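Local coordinates for Glyoxalase/bleomycin resisance protein/dioxygenase (Streptomyces sp. CB03234, PDB 5UJP), which binds riboflavin, belongs to the vicinal oxygen chelate superfamily of glyoxalases and bleomycin resistance proteins, and may have dioxygenase activity, at residues 4-9 / 54-59. Residues are numbered along the deposited sequence; the frame is centred on the assembly and turned at random. Where two conformers were deposited one is given.
Sequences LFSVPV and DWFPTM
In this βαβββ module of the vicinal oxygen chelate (glyoxalase/bleomycin resistance) fold, strand 3-8 runs parallel to strand 48-53, and the loop leaving the latter, residues 54-59, bends back over the end of the former. The tight part is Met59 against Pro8. The selenomethionine CB lies 3.9 Å from Pro8 CB, the two side chains crossing at about a right angle, while Met59 O comes within 3.2 Å of Pro8 CB. Proline suits the place: its compact ring offers a rigid apolar surface and, lacking an N-H, brings no donor to the contact. Met59 is a supple counterpart: CG stands anti to its own carbonyl carbon, the chain is extended through chi2 (-173°), and a bend at chi3 (-51°) carries CE to 3.8 Å from Ser6 O. A type I turn from Phe56 to Met59, closed by Met59 N to Phe56 O at 2.9 Å, sets this side chain facing the strand.

Phe56 and Ser6 meet more loosely. The serine OG lies near the ring plane, at its edge, and is hydrogen-bonded to Gly66 O of the second subunit; a small hydroxyl fits beside the ring and still reaches the dimer interface. The flat Phe56 ring suits both neighbours, turning an edge to Ser6 and a face to Trp55 CD1, which sits over its centre. The solvent side is held by Asp54, whose charge suits an exposed position because the carboxylate leads away from the buried strand. With CG in the crowded position between N and C (chi1 62°), Asp54 offers only its methylene to the residue after the strand, CB lying 3.4 Å from Val9 O.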
loop_
_atom_site.group_PDB
_atom_site.type_symbol
_atom_site.label_atom_id
_atom_site.label_comp_id
_atom_site.label_asym_id
_atom_site.label_seq_id
_atom_site.Cartn_x
_atom_site.Cartn_y
_atom_site.Cartn_z
ATOM N N LEU A 4 4.554 3.493 3.086
ATOM C CA LEU A 4 4.673 4.087 1.770
ATOM C C LEU A 4 4.210 3.050 0.753
ATOM O O LEU A 4 4.606 1.869 0.825
ATOM C CB LEU A 4 6.138 4.479 1.557
ATOM C CG LEU A 4 6.559 5.081 0.239
ATOM C CD1 LEU A 4 7.790 5.914 0.529
ATOM C CD2 LEU A 4 6.853 4.011 -0.778
ATOM N N PHE A 5 3.353 3.469 -0.171
ATOM C CA PHE A 5 2.892 2.598 -1.240
ATOM C C PHE A 5 3.153 3.256 -2.588
ATOM O O PHE A 5 3.003 4.476 -2.734
ATOM C CB PHE A 5 1.376 2.309 -1.110
ATOM C CG PHE A 5 0.899 1.165 -1.959
ATOM C CD1 PHE A 5 0.675 1.326 -3.318
ATOM C CD2 PHE A 5 0.679 -0.079 -1.393
ATOM C CE1 PHE A 5 0.250 0.267 -4.092
ATOM C CE2 PHE A 5 0.242 -1.137 -2.156
ATOM C CZ PHE A 5 0.028 -0.966 -3.506
ATOM N N SER A 6 3.497 2.435 -3.592
ATOM C CA SER A 6 3.799 2.923 -4.933
ATOM C C SER A 6 2.595 2.741 -5.840
ATOM O O SER A 6 2.136 1.617 -6.052
ATOM C CB SER A 6 5.028 2.210 -5.521
ATOM O OG SER A 6 6.171 2.475 -4.758
ATOM N N VAL A 7 2.091 3.844 -6.375
ATOM C CA VAL A 7 0.903 3.849 -7.222
ATOM C C VAL A 7 1.385 3.880 -8.670
ATOM O O VAL A 7 2.122 4.806 -9.038
ATOM C CB VAL A 7 0.033 5.070 -6.908
ATOM C CG1 VAL A 7 -1.190 5.075 -7.835
ATOM C CG2 VAL A 7 -0.388 5.035 -5.425
ATOM N N PRO A 8 0.985 2.924 -9.509
ATOM C CA PRO A 8 1.497 2.895 -10.895
ATOM C C PRO A 8 0.711 3.857 -11.781
ATOM O O PRO A 8 -0.504 3.691 -12.000
ATOM C CB PRO A 8 1.272 1.435 -11.314
ATOM C CG PRO A 8 0.072 1.042 -10.538
ATOM C CD PRO A 8 0.164 1.740 -9.212
ATOM N N VAL A 9 1.430 4.844 -12.352
ATOM C CA VAL A 9 0.799 5.845 -13.209
ATOM C C VAL A 9 1.477 5.852 -14.578
ATOM O O VAL A 9 2.594 5.367 -14.751
ATOM C CB VAL A 9 0.828 7.253 -12.571
ATOM C CG1 VAL A 9 0.131 7.245 -11.167
ATOM C CG2 VAL A 9 2.259 7.770 -12.527
ATOM N N ASP A 54 6.359 5.092 -12.293
ATOM C CA ASP A 54 6.115 4.545 -13.619
ATOM C C ASP A 54 7.104 3.461 -14.007
ATOM O O ASP A 54 7.204 3.140 -15.203
ATOM C CB ASP A 54 5.995 5.648 -14.694
ATOM C CG ASP A 54 7.280 6.471 -14.837
ATOM O OD1 ASP A 54 8.238 6.251 -14.074
ATOM O OD2 ASP A 54 7.320 7.382 -15.706
ATOM N N TRP A 55 7.828 2.893 -13.038
ATOM C CA TRP A 55 8.948 2.002 -13.324
ATOM C C TRP A 55 8.781 0.561 -12.832
ATOM O O TRP A 55 9.757 -0.195 -12.848
ATOM C CB TRP A 55 10.247 2.590 -12.764
ATOM C CG TRP A 55 10.198 2.903 -11.299
ATOM C CD1 TRP A 55 10.330 2.025 -10.252
ATOM C CD2 TRP A 55 10.087 4.207 -10.725
ATOM N NE1 TRP A 55 10.246 2.720 -9.041
ATOM C CE2 TRP A 55 10.105 4.059 -9.317
ATOM C CE3 TRP A 55 9.954 5.495 -11.270
ATOM C CZ2 TRP A 55 10.020 5.148 -8.452
ATOM C CZ3 TRP A 55 9.851 6.561 -10.411
ATOM C CH2 TRP A 55 9.868 6.384 -9.015
ATOM N N PHE A 56 7.581 0.144 -12.446
ATOM C CA PHE A 56 7.301 -1.226 -12.021
ATOM C C PHE A 56 6.340 -1.852 -13.023
ATOM O O PHE A 56 5.109 -1.787 -12.840
ATOM C CB PHE A 56 6.686 -1.226 -10.618
ATOM C CG PHE A 56 7.665 -0.892 -9.514
ATOM C CD1 PHE A 56 8.904 -1.523 -9.453
ATOM C CD2 PHE A 56 7.349 0.040 -8.523
ATOM C CE1 PHE A 56 9.813 -1.211 -8.435
ATOM C CE2 PHE A 56 8.258 0.332 -7.495
ATOM C CZ PHE A 56 9.487 -0.284 -7.456
ATOM N N PRO A 57 6.840 -2.460 -14.106
ATOM C CA PRO A 57 5.950 -2.933 -15.180
ATOM C C PRO A 57 5.065 -4.106 -14.805
ATOM O O PRO A 57 4.082 -4.365 -15.517
ATOM C CB PRO A 57 6.902 -3.262 -16.341
ATOM C CG PRO A 57 8.209 -2.711 -15.939
ATOM C CD PRO A 57 8.261 -2.571 -14.475
ATOM N N THR A 58 5.373 -4.833 -13.729
ATOM C CA THR A 58 4.415 -5.809 -13.192
ATOM C C THR A 58 3.138 -5.171 -12.664
ATOM O O THR A 58 2.145 -5.885 -12.475
ATOM C CB THR A 58 5.066 -6.681 -12.109
ATOM O OG1 THR A 58 5.450 -5.871 -10.996
ATOM C CG2 THR A 58 6.269 -7.409 -12.684
HETATM N N MSE A 59 3.147 -3.852 -12.434
HETATM C CA MSE A 59 1.971 -3.092 -12.027
HETATM C C MSE A 59 1.632 -2.121 -13.165
HETATM O O MSE A 59 2.173 -1.019 -13.231
HETATM C CB MSE A 59 2.265 -2.333 -10.720
HETATM C CG MSE A 59 2.758 -3.241 -9.624
HETATM SE SE MSE A 59 2.905 -2.273 -7.936
HETATM C CE MSE A 59 3.942 -0.734 -8.441
#